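NADP-dependent alcohol dehydrogenase (Entamoeba histolytica, PDB 2OUI) catalyses the NADP-dependent interconversion of alcohols and aldehydes or ketones, as a zinc-containing tetramer of the alcohol dehydrogenase family. Local coordinates at residues A[160-165]-A[238-243]; A[234-239]-A[253-258]; A[260-265]-A[288-293]. The protein carries 1 engineered substitution. One frame throughout, in Å; residues are numbered along the deposited sequence.

Contact 1 of 3, residues A[160-165]-A[238-243]. With EDO (1,2-ethanediol), chain L; EDO (1,2-ethanediol), chain K.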
loop_
_atom_site.group_PDB
_atom_site.type_symbol
_atom_site.label_atom_id
_atom_site.label_comp_id
_atom_site.label_asym_id
_atom_site.label_seq_id
_atom_site.Cartn_x
_atom_site.Cartn_y
_atom_site.Cartn_z
ATOM N N GLU A 160 -10.989 2.688 7.739
ATOM C CA GLU A 160 -9.680 2.717 7.092
ATOM C C GLU A 160 -8.889 1.438 7.368
ATOM O O GLU A 160 -8.268 0.878 6.443
ATOM C CB GLU A 160 -8.882 3.941 7.552
ATOM C CG GLU A 160 -9.493 5.281 7.097
ATOM C CD GLU A 160 -8.839 6.487 7.800
ATOM O OE1 GLU A 160 -8.528 6.407 9.017
ATOM O OE2 GLU A 160 -8.664 7.534 7.153
ATOM N N LEU A 161 -8.867 1.007 8.628
ATOM C CA LEU A 161 -8.115 -0.203 8.995
ATOM C C LEU A 161 -8.722 -1.437 8.331
ATOM O O LEU A 161 -8.004 -2.401 8.038
ATOM C CB LEU A 161 -8.129 -0.415 10.513
ATOM C CG LEU A 161 -7.235 0.511 11.327
ATOM C CD1 LEU A 161 -7.542 0.420 12.859
ATOM C CD2 LEU A 161 -5.741 0.299 11.008
ATOM N N ALA A 162 -10.040 -1.409 8.100
ATOM C CA ALA A 162 -10.737 -2.511 7.443
ATOM C C ALA A 162 -10.475 -2.549 5.930
ATOM O O ALA A 162 -10.986 -3.430 5.250
ATOM C CB ALA A 162 -12.244 -2.438 7.733
ATOM N N ASN A 163 -9.720 -1.568 5.406
ATOM C CA ASN A 163 -9.229 -1.603 4.024
ATOM C C ASN A 163 -10.391 -1.728 3.038
ATOM O O ASN A 163 -10.365 -2.509 2.079
ATOM C CB ASN A 163 -8.225 -2.762 3.856
ATOM C CG ASN A 163 -7.500 -2.707 2.543
ATOM O OD1 ASN A 163 -7.209 -1.624 2.035
ATOM N ND2 ASN A 163 -7.208 -3.868 1.977
ATOM N N ILE A 164 -11.426 -0.947 3.307
ATOM C CA ILE A 164 -12.677 -1.072 2.572
ATOM C C ILE A 164 -12.454 -0.569 1.145
ATOM O O ILE A 164 -11.855 0.501 0.953
ATOM C CB ILE A 164 -13.822 -0.309 3.283
ATOM C CG1 ILE A 164 -14.204 -1.057 4.576
ATOM C CG2 ILE A 164 -15.005 -0.216 2.367
ATOM C CD1 ILE A 164 -14.880 -0.208 5.573
ATOM N N LYS A 165 -12.915 -1.354 0.168
ATOM C CA LYS A 165 -12.806 -1.022 -1.277
ATOM C C LYS A 165 -14.169 -0.777 -1.899
ATOM O O LYS A 165 -15.199 -1.179 -1.346
ATOM C CB LYS A 165 -12.148 -2.151 -2.068
ATOM C CG LYS A 165 -10.738 -2.577 -1.596
ATOM C CD LYS A 165 -9.752 -1.429 -1.633
ATOM C CE LYS A 165 -8.361 -1.891 -1.206
ATOM N NZ LYS A 165 -7.468 -0.704 -1.064
ATOM N N LYS A 238 -15.123 -7.318 4.295
ATOM C CA LYS A 238 -14.340 -6.595 5.312
ATOM C C LYS A 238 -15.212 -6.431 6.570
ATOM O O LYS A 238 -16.441 -6.399 6.482
ATOM C CB LYS A 238 -13.963 -5.202 4.800
ATOM C CG LYS A 238 -13.220 -5.171 3.427
ATOM C CD LYS A 238 -11.806 -5.794 3.458
ATOM C CE LYS A 238 -11.359 -6.227 2.049
ATOM N NZ LYS A 238 -11.380 -5.106 1.083
ATOM N N VAL A 239 -14.568 -6.306 7.725
ATOM C CA VAL A 239 -15.279 -6.175 9.001
ATOM C C VAL A 239 -14.635 -5.050 9.830
ATOM O O VAL A 239 -13.405 -4.975 9.937
ATOM C CB VAL A 239 -15.257 -7.503 9.825
ATOM C CG1 VAL A 239 -15.890 -7.289 11.206
ATOM C CG2 VAL A 239 -15.968 -8.633 9.091
ATOM N N VAL A 240 -15.477 -4.172 10.395
ATOM C CA VAL A 240 -15.028 -3.166 11.372
ATOM C C VAL A 240 -15.590 -3.579 12.728
ATOM O O VAL A 240 -16.759 -3.968 12.843
ATOM C CB VAL A 240 -15.558 -1.737 11.035
ATOM C CG1 VAL A 240 -15.067 -0.745 12.084
ATOM C CG2 VAL A 240 -15.134 -1.290 9.622
ATOM N N ILE A 241 -14.740 -3.554 13.754
ATOM C CA ILE A 241 -15.187 -3.841 15.108
ATOM C C ILE A 241 -15.133 -2.524 15.858
ATOM O O ILE A 241 -14.073 -1.898 15.964
ATOM C CB ILE A 241 -14.307 -4.878 15.835
ATOM C CG1 ILE A 241 -14.338 -6.226 15.106
ATOM C CG2 ILE A 241 -14.809 -5.039 17.255
ATOM C CD1 ILE A 241 -13.404 -7.265 15.701
ATOM N N ALA A 242 -16.298 -2.077 16.317
ATOM C CA ALA A 242 -16.421 -0.787 16.981
ATOM C C ALA A 242 -17.147 -0.893 18.314
ATOM O O ALA A 242 -17.586 0.110 18.881
ATOM C CB ALA A 242 -17.102 0.220 16.062
ATOM N N GLY A 243 -17.225 -2.105 18.839
ATOM C CA GLY A 243 -17.870 -2.327 20.127
ATOM C C GLY A 243 -17.765 -3.790 20.463
ATOM O O GLY A 243 -17.076 -4.537 19.768
HETATM C C1 EDO L . -8.553 2.377 1.767
HETATM O O1 EDO L . -9.336 1.261 1.338
HETATM C C2 EDO L . -8.825 2.644 3.245
HETATM O O2 EDO L . -7.870 1.919 4.038
HETATM C C1 EDO K . -8.186 6.439 3.366
HETATM O O1 EDO K . -9.098 5.854 2.465
HETATM C C2 EDO K . -8.798 7.779 3.729
HETATM O O2 EDO K . -8.166 8.291 4.906
#
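A162 and K238 come closest in the backbone, CA to CA 5.8 Å, where the chain leaving helix 148-161 passes the start of strand 236-241. N163 ends the helix with positive phi (57°), a Schellman motif, and I164 and K165 lead away. The turn leaves the carbonyls of A162 and N163 facing the K238 side chain. K238 bends at chi2 (-67°) and again at chi4, which carries it past both carbonyls. Its CD lies 3.1 Å from A162 O. Its NZ gives a hydrogen bond to N163 O at 3.0 Å, from above the carbonyl plane and 35° out of it. NZ also forms a salt bridge with D168, so this buried lysine has an anionic partner as well as the helix end. The NZ of K165 is a like charge nearby, and D168 probably offsets the repulsion in part. The CG of K165 packs against the NZ of K238, and its own NZ makes a weak hydrogen bond to N163 OD1. The side-chain ND2 of N163 donates to OD2 of D261 on the next strand.

The apolar part lies beside V240. CG2 of V240 meets CB of A162 at 3.6 Å and CD1 of I164 at 4.2 Å; the side chains of I164 and V240 cross at about a right angle. I164 also slides past K238, CG1 to CB 4.2 Å, the two running in opposite directions. On the other side of the turn, a 1,2-ethanediol, probably from the crystallisation liquor, bridges the carbonyl oxygens of E160 and I164. Helix 148-161 carries the zinc ligand D150 near its start. Its far end is here fastened to a central strand of a parallel, Rossmann-type sheet, as expected of the coenzyme domain in this family.

Contact 2 of 3, residues A[234-239]-A[253-258]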
loop_
_atom_site.group_PDB
_atom_site.type_symbol
_atom_site.label_atom_id
_atom_site.label_comp_id
_atom_site.label_asym_id
_atom_site.label_seq_id
_atom_site.Cartn_x
_atom_site.Cartn_y
_atom_site.Cartn_z
ATOM N N LYS A 234 -21.067 -17.276 2.051
ATOM C CA LYS A 234 -19.752 -16.796 1.563
ATOM C C LYS A 234 -19.036 -15.779 2.464
ATOM O O LYS A 234 -17.839 -15.570 2.322
ATOM C CB LYS A 234 -19.788 -16.325 0.102
ATOM C CG LYS A 234 -20.775 -15.223 -0.247
ATOM C CD LYS A 234 -21.264 -15.400 -1.707
ATOM C CE LYS A 234 -22.025 -14.162 -2.241
ATOM N NZ LYS A 234 -23.371 -13.913 -1.616
ATOM N N GLY A 235 -19.764 -15.202 3.409
ATOM C CA GLY A 235 -19.192 -14.242 4.349
ATOM C C GLY A 235 -19.135 -12.859 3.736
ATOM O O GLY A 235 -19.548 -12.654 2.591
ATOM N N VAL A 236 -18.623 -11.898 4.500
ATOM C CA VAL A 236 -18.506 -10.517 4.039
ATOM C C VAL A 236 -17.071 -10.235 3.623
ATOM O O VAL A 236 -16.167 -11.006 3.958
ATOM C CB VAL A 236 -18.941 -9.521 5.154
ATOM C CG1 VAL A 236 -20.380 -9.763 5.556
ATOM C CG2 VAL A 236 -18.012 -9.623 6.390
ATOM N N ASP A 237 -16.847 -9.130 2.900
ATOM C CA ASP A 237 -15.504 -8.792 2.401
ATOM C C ASP A 237 -14.591 -8.240 3.482
ATOM O O ASP A 237 -13.411 -8.609 3.538
ATOM C CB ASP A 237 -15.600 -7.772 1.257
ATOM C CG ASP A 237 -16.337 -8.323 0.055
ATOM O OD1 ASP A 237 -15.991 -9.430 -0.405
ATOM O OD2 ASP A 237 -17.289 -7.682 -0.425
ATOM N N LYS A 238 -15.123 -7.318 4.295
ATOM C CA LYS A 238 -14.340 -6.595 5.312
ATOM C C LYS A 238 -15.212 -6.431 6.570
ATOM O O LYS A 238 -16.441 -6.399 6.482
ATOM C CB LYS A 238 -13.963 -5.202 4.800
ATOM C CG LYS A 238 -13.220 -5.171 3.427
ATOM C CD LYS A 238 -11.806 -5.794 3.458
ATOM C CE LYS A 238 -11.359 -6.227 2.049
ATOM N NZ LYS A 238 -11.380 -5.106 1.083
ATOM N N VAL A 239 -14.568 -6.306 7.725
ATOM C CA VAL A 239 -15.279 -6.175 9.001
ATOM C C VAL A 239 -14.635 -5.050 9.830
ATOM O O VAL A 239 -13.405 -4.975 9.937
ATOM C CB VAL A 239 -15.257 -7.503 9.825
ATOM C CG1 VAL A 239 -15.890 -7.289 11.206
ATOM C CG2 VAL A 239 -15.968 -8.633 9.091
ATOM N N VAL A 253 -13.883 -13.088 12.534
ATOM C CA VAL A 253 -13.114 -14.051 11.759
ATOM C C VAL A 253 -14.064 -15.077 11.136
ATOM O O VAL A 253 -13.826 -15.539 10.020
ATOM C CB VAL A 253 -12.077 -14.783 12.651
ATOM C CG1 VAL A 253 -11.476 -16.025 11.938
ATOM C CG2 VAL A 253 -11.003 -13.806 13.144
ATOM N N LYS A 254 -15.136 -15.437 11.849
ATOM C CA LYS A 254 -16.046 -16.477 11.336
ATOM C C LYS A 254 -16.956 -15.967 10.210
ATOM O O LYS A 254 -17.435 -16.756 9.389
ATOM C CB LYS A 254 -16.875 -17.101 12.458
ATOM C CG LYS A 254 -16.036 -17.894 13.494
ATOM C CD LYS A 254 -16.881 -18.312 14.691
ATOM C CE LYS A 254 -16.011 -19.009 15.721
ATOM N NZ LYS A 254 -16.806 -19.548 16.880
ATOM N N MET A 255 -17.198 -14.660 10.164
ATOM C CA MET A 255 -18.104 -14.123 9.140
ATOM C C MET A 255 -17.391 -13.568 7.908
ATOM O O MET A 255 -18.063 -13.233 6.920
ATOM C CB MET A 255 -18.980 -13.009 9.721
ATOM C CG MET A 255 -18.177 -11.783 10.013
ATOM S SD MET A 255 -19.263 -10.428 10.553
ATOM C CE MET A 255 -19.855 -11.048 12.147
ATOM N N ILE A 256 -16.058 -13.490 7.958
ATOM C CA ILE A 256 -15.279 -12.814 6.922
ATOM C C ILE A 256 -14.657 -13.793 5.929
ATOM O O ILE A 256 -14.267 -14.916 6.297
ATOM C CB ILE A 256 -14.202 -11.880 7.538
ATOM C CG1 ILE A 256 -13.824 -10.744 6.565
ATOM C CG2 ILE A 256 -12.982 -12.663 8.036
ATOM C CD1 ILE A 256 -12.875 -9.709 7.188
ATOM N N LYS A 257 -14.590 -13.386 4.664
ATOM C CA LYS A 257 -13.940 -14.217 3.633
ATOM C C LYS A 257 -12.435 -14.312 3.903
ATOM O O LYS A 257 -11.875 -13.413 4.552
ATOM C CB LYS A 257 -14.100 -13.511 2.277
ATOM C CG LYS A 257 -15.516 -13.489 1.748
ATOM C CD LYS A 257 -15.577 -12.656 0.456
ATOM C CE LYS A 257 -16.957 -12.722 -0.183
ATOM N NZ LYS A 257 -16.941 -11.862 -1.413
ATOM N N PRO A 258 -11.748 -15.321 3.319
ATOM C CA PRO A 258 -10.287 -15.299 3.358
ATOM C C PRO A 258 -9.760 -14.187 2.458
ATOM O O PRO A 258 -10.447 -13.789 1.508
ATOM C CB PRO A 258 -9.904 -16.653 2.750
ATOM C CG PRO A 258 -11.050 -16.974 1.809
ATOM C CD PRO A 258 -12.258 -16.505 2.585
#
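K257 stretches out to D237: its CG is anti to the carbonyl carbon (chi1 -69°), and the chain stays extended from there to NZ. D237 also has CG anti to its carbonyl carbon. The two side chains lie side by side and point the same way. They meet in a salt bridge, NZ of K257 to OD1 of D237 at 2.8 Å. The lysine comes from the syn side, 23° out of the carboxylate plane. Both groups have further partners. OD2 of D237 accepts from the backbone N of T169, and NZ of K257 pairs with E93 of the second subunit. On its way K257 passes over a backbone carbonyl, with CG 3.2 Å from K234 O.

Two backbone bonds set this position. V236 N donates to M255 O at 2.8 Å, and K257 N donates to V236 O at 2.9 Å. Together they make a short parallel bridge between V236 and I256. Next to it the bare CA of G235 sits 3.0 Å from M255 O.

The other flank is apolar. I256 has CG1 anti to its backbone N (chi1 -155°), which sends CD1 over to CG2 of V239 at 3.8 Å. CG and SD of M255 both touch that same methyl, and the CG lies 4.0 Å from it. Helix 223-230 adds I227 against V236 and M255. Strand 236-241, helix 248-255 and strand 260-264 form a beta-alpha-beta crossover of a Rossmann-type fold, and this contact ties the C-terminal end of the helix to the beginning of the first strand.

Contact 3 of 3, residues A[260-265]-A[288-293]. With EDO (1,2-ethanediol), chain I.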
loop_
_atom_site.group_PDB
_atom_site.type_symbol
_atom_site.label_atom_id
_atom_site.label_comp_id
_atom_site.label_asym_id
_atom_site.label_seq_id
_atom_site.Cartn_x
_atom_site.Cartn_y
_atom_site.Cartn_z
ATOM N N SER A 260 -8.718 -10.746 3.497
ATOM C CA SER A 260 -9.651 -9.719 3.960
ATOM C C SER A 260 -9.034 -9.013 5.129
ATOM O O SER A 260 -7.908 -9.348 5.548
ATOM C CB SER A 260 -10.928 -10.391 4.419
ATOM O OG SER A 260 -10.602 -11.224 5.521
ATOM N N ASP A 261 -9.773 -8.033 5.670
ATOM C CA ASP A 261 -9.241 -7.192 6.748
ATOM C C ASP A 261 -10.300 -6.975 7.816
ATOM O O ASP A 261 -11.457 -6.728 7.498
ATOM C CB ASP A 261 -8.787 -5.839 6.200
ATOM C CG ASP A 261 -7.595 -5.971 5.276
ATOM O OD1 ASP A 261 -6.442 -5.931 5.763
ATOM O OD2 ASP A 261 -7.822 -6.093 4.051
ATOM N N ILE A 262 -9.881 -7.120 9.070
ATOM C CA ILE A 262 -10.705 -6.785 10.247
ATOM C C ILE A 262 -10.088 -5.558 10.878
ATOM O O ILE A 262 -8.929 -5.582 11.295
ATOM C CB ILE A 262 -10.704 -7.957 11.251
ATOM C CG1 ILE A 262 -11.319 -9.201 10.569
ATOM C CG2 ILE A 262 -11.426 -7.557 12.563
ATOM C CD1 ILE A 262 -11.142 -10.470 11.338
ATOM N N GLY A 263 -10.840 -4.458 10.918
ATOM C CA GLY A 263 -10.332 -3.229 11.512
ATOM C C GLY A 263 -10.985 -2.937 12.860
ATOM O O GLY A 263 -12.152 -2.570 12.925
ATOM N N ASN A 264 -10.244 -3.129 13.951
ATOM C CA ASN A 264 -10.806 -2.875 15.261
ATOM C C ASN A 264 -10.415 -1.496 15.788
ATOM O O ASN A 264 -9.238 -1.100 15.692
ATOM C CB ASN A 264 -10.312 -3.879 16.287
ATOM C CG ASN A 264 -10.780 -3.492 17.695
ATOM O OD1 ASN A 264 -11.988 -3.532 17.962
ATOM N ND2 ASN A 264 -9.846 -3.057 18.575
ATOM N N VAL A 265 -11.397 -0.771 16.332
ATOM C CA VAL A 265 -11.120 0.507 17.006
ATOM C C VAL A 265 -11.711 0.489 18.411
ATOM O O VAL A 265 -11.603 1.476 19.127
ATOM C CB VAL A 265 -11.688 1.737 16.233
ATOM C CG1 VAL A 265 -10.793 2.063 15.021
ATOM C CG2 VAL A 265 -13.144 1.486 15.799
ATOM N N LYS A 288 -6.632 -13.447 6.810
ATOM C CA LYS A 288 -7.659 -12.625 7.446
ATOM C C LYS A 288 -6.872 -11.684 8.348
ATOM O O LYS A 288 -6.544 -12.019 9.478
ATOM C CB LYS A 288 -8.651 -13.506 8.231
ATOM C CG LYS A 288 -9.472 -14.452 7.321
ATOM C CD LYS A 288 -10.476 -15.278 8.125
ATOM C CE LYS A 288 -11.423 -16.010 7.168
ATOM N NZ LYS A 288 -12.504 -16.816 7.865
ATOM N N HIS A 289 -6.503 -10.532 7.801
ATOM C CA HIS A 289 -5.606 -9.619 8.488
ATOM C C HIS A 289 -6.331 -8.967 9.651
ATOM O O HIS A 289 -7.479 -8.539 9.498
ATOM C CB HIS A 289 -5.075 -8.547 7.521
ATOM C CG HIS A 289 -4.448 -9.108 6.279
ATOM N ND1 HIS A 289 -3.230 -9.747 6.289
ATOM C CD2 HIS A 289 -4.876 -9.131 4.994
ATOM C CE1 HIS A 289 -2.925 -10.127 5.058
ATOM N NE2 HIS A 289 -3.911 -9.771 4.255
ATOM N N ILE A 290 -5.654 -8.854 10.789
ATOM C CA ILE A 290 -6.314 -8.334 11.985
ATOM C C ILE A 290 -5.611 -7.049 12.396
ATOM O O ILE A 290 -4.420 -7.044 12.680
ATOM C CB ILE A 290 -6.284 -9.348 13.155
ATOM C CG1 ILE A 290 -7.077 -10.608 12.789
ATOM C CG2 ILE A 290 -6.875 -8.716 14.446
ATOM C CD1 ILE A 290 -6.757 -11.769 13.698
ATOM N N HIS A 291 -6.383 -5.963 12.423
ATOM C CA HIS A 291 -5.849 -4.671 12.737
ATOM C C HIS A 291 -6.577 -4.123 13.981
ATOM O O HIS A 291 -7.776 -4.423 14.242
ATOM C CB HIS A 291 -6.061 -3.733 11.562
ATOM C CG HIS A 291 -5.642 -4.293 10.229
ATOM N ND1 HIS A 291 -4.331 -4.329 9.806
ATOM C CD2 HIS A 291 -6.378 -4.793 9.208
ATOM C CE1 HIS A 291 -4.278 -4.829 8.581
ATOM N NE2 HIS A 291 -5.509 -5.117 8.198
ATOM N N GLY A 292 -5.851 -3.372 14.784
ATOM C CA GLY A 292 -6.455 -2.808 15.991
ATOM C C GLY A 292 -5.707 -1.535 16.260
ATOM O O GLY A 292 -4.555 -1.582 16.675
ATOM N N GLY A 293 -6.368 -0.399 16.068
ATOM C CA GLY A 293 -5.617 0.856 16.128
ATOM C C GLY A 293 -6.327 2.026 16.785
ATOM O O GLY A 293 -7.510 2.225 16.622
HETATM C C1 EDO I . -13.439 4.095 21.317
HETATM O O1 EDO I . -13.297 2.666 21.305
HETATM C C2 EDO I . -14.574 4.498 22.256
HETATM O O2 EDO I . -14.656 3.686 23.443
HETATM O O HOH W 1 -9.338 3.165 18.607
#
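The H291 ring meets D261 at its edge, with the ring and carboxylate planes only 17° apart. NE2 gives a hydrogen bond to OD1 of D261 at 2.7 Å, nearly straight at 169° and close to the ring plane. OD1 uses its anti lone pair. The bond fixes the rotation of the ring and leaves ND1 to face the second subunit, where it bonds ND1 of H289; the two rings stand steeply against each other. H289 of this chain lies obliquely to the same carboxylate. Its CD2 is 3.1 Å from S260 O and its CB is 3.4 Å from D261 OD1. NE2 of H289 reaches Y99 OH of the second subunit.

The strands beneath are parallel neighbours, their axes 4.6 Å apart and 13° from aligned. Five backbone bonds join them in turn, from H289 N to S260 O through to G293 N to N264 O. They are the last two strands of the six-stranded parallel sheet, a Rossmann-type layout. Strand 288-292 is outermost within the chain. I290 and G292 also form backbone bonds with the second subunit, consistent with a sheet that continues across the subunit interface.

D261 and the two histidines occupy one face. The other carries I262 and I290, which touch through CD1 and CG1 at 4.3 Å. N264 stands on that face too, with CB 3.3 Å from H291 O; its ND2 bonds N266 O of its own chain and G284 O of the second subunit. Where the strands end, a water donates to both V265 O and G293 O, 2.9 Å from each.

All three contacts are largely buried and belong to the same parallel sheet. Contact 2 lies farthest from the chain centre and includes the exposed K234 and partly exposed K257; contact 3 has no exposed touching residue. Contacts 1 and 2 share K238 and V239 on strand 236-241. Contact 3 pairs the next two strands. V239 O and I241 N bond to G263, joining its first strand to 236-241. Contacts 1 and 2 hold a helix end to a strand: in contact 1 a lysine bonds a backbone carbonyl, in contact 2 a lysine makes a salt bridge. Contact 3 is mostly regular backbone pairing with a histidine-carboxylate bond. Contacts 2 and 3 both reach the second subunit through polar bonds. K288 ties them by bonding V253 O.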